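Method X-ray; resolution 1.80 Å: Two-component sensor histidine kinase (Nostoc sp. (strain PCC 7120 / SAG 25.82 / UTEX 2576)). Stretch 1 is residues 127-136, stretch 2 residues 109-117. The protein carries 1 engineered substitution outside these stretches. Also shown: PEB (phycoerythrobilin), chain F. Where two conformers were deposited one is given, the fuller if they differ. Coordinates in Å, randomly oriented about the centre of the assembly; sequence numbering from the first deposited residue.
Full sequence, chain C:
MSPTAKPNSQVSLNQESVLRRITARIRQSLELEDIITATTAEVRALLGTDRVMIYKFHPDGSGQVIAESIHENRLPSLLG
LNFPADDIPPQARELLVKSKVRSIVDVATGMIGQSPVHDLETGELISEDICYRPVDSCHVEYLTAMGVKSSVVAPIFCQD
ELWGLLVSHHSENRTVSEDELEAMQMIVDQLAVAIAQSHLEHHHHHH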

# COMPACT_ATOMS: atom_id res chain seq x y z
N SER C 127 13.63 9.42 7.22
CA SER C 127 12.34 9.11 7.87
C SER C 127 11.18 9.13 6.87
O SER C 127 11.04 10.08 6.10
CB SER C 127 12.07 10.09 9.01
OG SER C 127 13.04 9.98 10.04
N GLU C 128 10.33 8.10 6.92
CA GLU C 128 9.33 7.87 5.88
C GLU C 128 7.87 7.96 6.38
O GLU C 128 7.60 8.28 7.53
CB GLU C 128 9.54 6.48 5.28
CG GLU C 128 10.91 6.24 4.64
CD GLU C 128 11.22 7.21 3.52
OE1 GLU C 128 10.32 7.48 2.70
OE2 GLU C 128 12.37 7.69 3.46
N ASP C 129 6.95 7.62 5.47
CA ASP C 129 5.54 7.45 5.79
C ASP C 129 5.33 5.95 5.83
O ASP C 129 6.21 5.20 5.42
CB ASP C 129 4.62 8.06 4.73
CG ASP C 129 4.82 9.55 4.57
OD1 ASP C 129 5.27 10.20 5.53
OD2 ASP C 129 4.51 10.06 3.47
N ILE C 130 4.17 5.51 6.30
CA ILE C 130 3.93 4.08 6.44
C ILE C 130 3.47 3.54 5.10
O ILE C 130 2.51 4.04 4.52
CB ILE C 130 2.88 3.76 7.50
CG1 ILE C 130 3.29 4.36 8.84
CG2 ILE C 130 2.72 2.25 7.64
CD1 ILE C 130 2.17 4.42 9.84
N CYS C 131 4.19 2.52 4.62
CA CYS C 131 3.95 1.88 3.32
C CYS C 131 3.46 0.44 3.52
O CYS C 131 4.13 -0.35 4.21
CB CYS C 131 5.23 1.92 2.47
SG CYS C 131 5.10 1.18 0.82
N TYR C 132 2.31 0.09 2.94
CA TYR C 132 1.74 -1.24 3.16
C TYR C 132 2.00 -2.20 1.98
O TYR C 132 1.90 -1.84 0.82
CB TYR C 132 0.22 -1.15 3.42
CG TYR C 132 -0.12 -0.62 4.81
CD1 TYR C 132 -0.16 0.75 5.06
CD2 TYR C 132 -0.35 -1.48 5.85
CE1 TYR C 132 -0.43 1.22 6.32
CE2 TYR C 132 -0.61 -1.00 7.12
CZ TYR C 132 -0.65 0.35 7.34
OH TYR C 132 -0.92 0.82 8.62
N ARG C 133 2.29 -3.46 2.33
CA ARG C 133 2.55 -4.52 1.36
C ARG C 133 1.96 -5.81 1.90
O ARG C 133 1.65 -5.90 3.07
CB ARG C 133 4.06 -4.68 1.14
CG ARG C 133 4.82 -5.07 2.41
CD ARG C 133 6.28 -5.46 2.12
NE ARG C 133 7.02 -5.71 3.37
CZ ARG C 133 6.98 -6.84 4.09
NH1 ARG C 133 6.24 -7.86 3.70
NH2 ARG C 133 7.71 -6.95 5.20
N PRO C 134 1.85 -6.84 1.05
CA PRO C 134 1.34 -8.12 1.57
C PRO C 134 2.30 -8.71 2.60
O PRO C 134 3.51 -8.68 2.40
CB PRO C 134 1.24 -9.00 0.32
CG PRO C 134 1.14 -8.03 -0.82
CD PRO C 134 2.04 -6.89 -0.41
N VAL C 135 1.75 -9.21 3.70
CA VAL C 135 2.56 -9.82 4.74
C VAL C 135 2.66 -11.32 4.47
O VAL C 135 1.74 -11.90 3.91
CB VAL C 135 1.99 -9.54 6.13
CG1 VAL C 135 0.68 -10.30 6.36
CG2 VAL C 135 3.00 -9.89 7.24
N ASP C 136 3.79 -11.94 4.81
CA ASP C 136 4.00 -13.37 4.62
C ASP C 136 2.92 -14.18 5.33
O ASP C 136 2.58 -13.89 6.48
CB ASP C 136 5.37 -13.79 5.14
CG ASP C 136 5.80 -15.14 4.60
OD1 ASP C 136 5.24 -16.16 5.04
OD2 ASP C 136 6.74 -15.19 3.77
CHC PEB F . 7.68 -12.67 15.90
NC PEB F . 7.77 -12.43 13.38
C1C PEB F . 7.98 -11.47 12.43
C2C PEB F . 8.20 -10.26 13.04
C3C PEB F . 8.13 -10.45 14.40
C4C PEB F . 7.86 -11.82 14.60
CMC PEB F . 8.35 -9.31 15.38
CAC PEB F . 8.47 -8.94 12.23
CBC PEB F . 7.19 -8.41 11.61
CGC PEB F . 6.41 -7.69 12.68
O1C PEB F . 6.95 -6.72 13.28
O2C PEB F . 5.22 -8.04 12.96
ND PEB F . 6.11 -11.18 17.02
C1D PEB F . 7.48 -11.85 17.08
C2D PEB F . 7.38 -12.71 18.25
C3D PEB F . 6.13 -12.63 18.83
C4D PEB F . 5.30 -11.71 18.16
CMD PEB F . 8.51 -13.68 18.68
CAD PEB F . 5.68 -13.53 20.00
CBD PEB F . 4.96 -12.97 21.02
OD PEB F . 4.15 -11.37 18.42
NA PEB F . 7.40 -17.13 11.61
C1A PEB F . 7.21 -18.34 12.34
C2A PEB F . 7.62 -19.51 11.48
C3A PEB F . 8.11 -18.94 10.15
C4A PEB F . 7.94 -17.41 10.30
CMA PEB F . 8.68 -20.42 12.17
CBA PEB F . 7.43 -20.90 8.63
OA PEB F . 6.81 -18.39 13.49
CHA PEB F . 8.18 -16.55 9.28
CAA PEB F . 7.40 -19.38 8.87
NB PEB F . 8.03 -14.22 10.65
C1B PEB F . 8.10 -15.03 9.43
C2B PEB F . 8.11 -14.19 8.25
C3B PEB F . 8.03 -12.84 8.71
C4B PEB F . 7.99 -12.81 10.22
CHB PEB F . 7.94 -11.63 10.91
CMB PEB F . 8.19 -14.68 6.84
CAB PEB F . 8.01 -11.60 7.84
CBB PEB F . 6.57 -11.16 7.66
CGB PEB F . 6.63 -10.02 6.64
O1B PEB F . 7.23 -8.95 6.97
O2B PEB F . 6.12 -10.17 5.50
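Stretch 2, residues 109-117: TGMIGQSPV

Antiparallel strands pair through alternating narrow and wide backbone rungs, and this bilin-binding sensor kinase offers a compact example. Residues 111-115 form an extended strand beside strand 131-134, their directions 146° apart and their axes approaching to 4.4 Å. Before the pairing begins, Ser127, poorly ordered, donates from OG to Val117 O at 2.6 Å, and Glu128 CB rests 3.7 Å from Pro116 CD. Ile130 then packs its CG1 against Ser115 CB at 3.9 Å.

The regular ladder opens at Cys131, whose N reaches Gln114 O at 3.3 Å while its O accepts from Gln114 N at 3.0 Å. Tyr132 occupies the next, non-hydrogen-bonded rung opposite Gly113, with CA atoms 4.1 Å apart. Gly113 CA lies over the tyrosine ring, 3.6 Å from its centroid; a CB on Gly113 would clash with Tyr132 CE2 and Ile130 CG2. Arg133 restores the paired hydrogen bonds, Arg133 N to Ile112 O at 3.0 Å and Ile112 N to Arg133 O at 2.8 Å. The Arg133 side chain shares a face with those of Ile112 and Gln114, and Arg133 NH2 donates to Gln114 OE1 at 3.0 Å; it also donates to phycoerythrobilin O1B at 2.7 Å. At Pro134, the CD lies 4.3 Å from Met111 CE. Val135 N closes the ladder on Gly110 O at 3.0 Å, and its CB meets Ile112 CG2 at 3.7 Å.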

# COMPACT_ATOMS: atom_id res chain seq x y z
N THR C 109 -6.75 -7.46 6.23
CA THR C 109 -6.38 -7.13 4.85
C THR C 109 -5.18 -7.93 4.34
O THR C 109 -4.86 -7.90 3.15
CB THR C 109 -6.03 -5.64 4.68
OG1 THR C 109 -4.91 -5.29 5.53
CG2 THR C 109 -7.22 -4.78 4.97
N GLY C 110 -4.50 -8.62 5.26
CA GLY C 110 -3.31 -9.38 4.91
C GLY C 110 -2.11 -8.52 4.59
O GLY C 110 -1.22 -8.94 3.85
N MET C 111 -2.10 -7.31 5.15
CA MET C 111 -1.06 -6.33 4.83
C MET C 111 -0.21 -5.99 6.06
O MET C 111 -0.67 -6.04 7.19
CB MET C 111 -1.67 -5.05 4.28
CG MET C 111 -2.63 -5.25 3.11
SD MET C 111 -1.83 -5.80 1.58
CE MET C 111 -1.02 -4.29 1.01
N ILE C 112 1.04 -5.62 5.80
CA ILE C 112 1.94 -5.13 6.86
C ILE C 112 2.43 -3.77 6.42
O ILE C 112 2.78 -3.58 5.25
CB ILE C 112 3.13 -6.09 7.11
CG1 ILE C 112 4.07 -5.49 8.17
CG2 ILE C 112 3.91 -6.34 5.82
CD1 ILE C 112 5.19 -6.48 8.63
N GLY C 113 2.42 -2.81 7.33
CA GLY C 113 2.85 -1.47 7.05
C GLY C 113 4.15 -1.22 7.78
O GLY C 113 4.24 -1.49 8.97
N GLN C 114 5.12 -0.67 7.07
CA GLN C 114 6.44 -0.51 7.65
C GLN C 114 6.94 0.89 7.46
O GLN C 114 6.75 1.52 6.40
CB GLN C 114 7.39 -1.54 7.06
CG GLN C 114 7.04 -2.95 7.60
CD GLN C 114 8.04 -4.02 7.22
OE1 GLN C 114 8.47 -4.13 6.07
NE2 GLN C 114 8.43 -4.82 8.22
N SER C 115 7.54 1.39 8.52
CA SER C 115 8.02 2.77 8.55
C SER C 115 9.41 2.75 9.15
O SER C 115 9.56 2.39 10.31
CB SER C 115 7.08 3.65 9.38
OG SER C 115 7.61 4.94 9.53
N PRO C 116 10.43 3.06 8.35
CA PRO C 116 11.78 3.21 8.90
C PRO C 116 11.89 4.50 9.67
O PRO C 116 11.11 5.42 9.41
CB PRO C 116 12.68 3.27 7.65
CG PRO C 116 11.82 2.86 6.52
CD PRO C 116 10.45 3.24 6.88
N VAL C 117 12.83 4.55 10.60
CA VAL C 117 13.19 5.80 11.25
C VAL C 117 14.26 6.43 10.37
O VAL C 117 14.28 7.65 10.15
CB VAL C 117 13.72 5.58 12.67
CG1 VAL C 117 14.13 6.90 13.29
CG2 VAL C 117 12.66 4.92 13.51
O HOH W 1 -0.96 -11.41 3.09
O HOH W 2 8.41 -3.02 3.55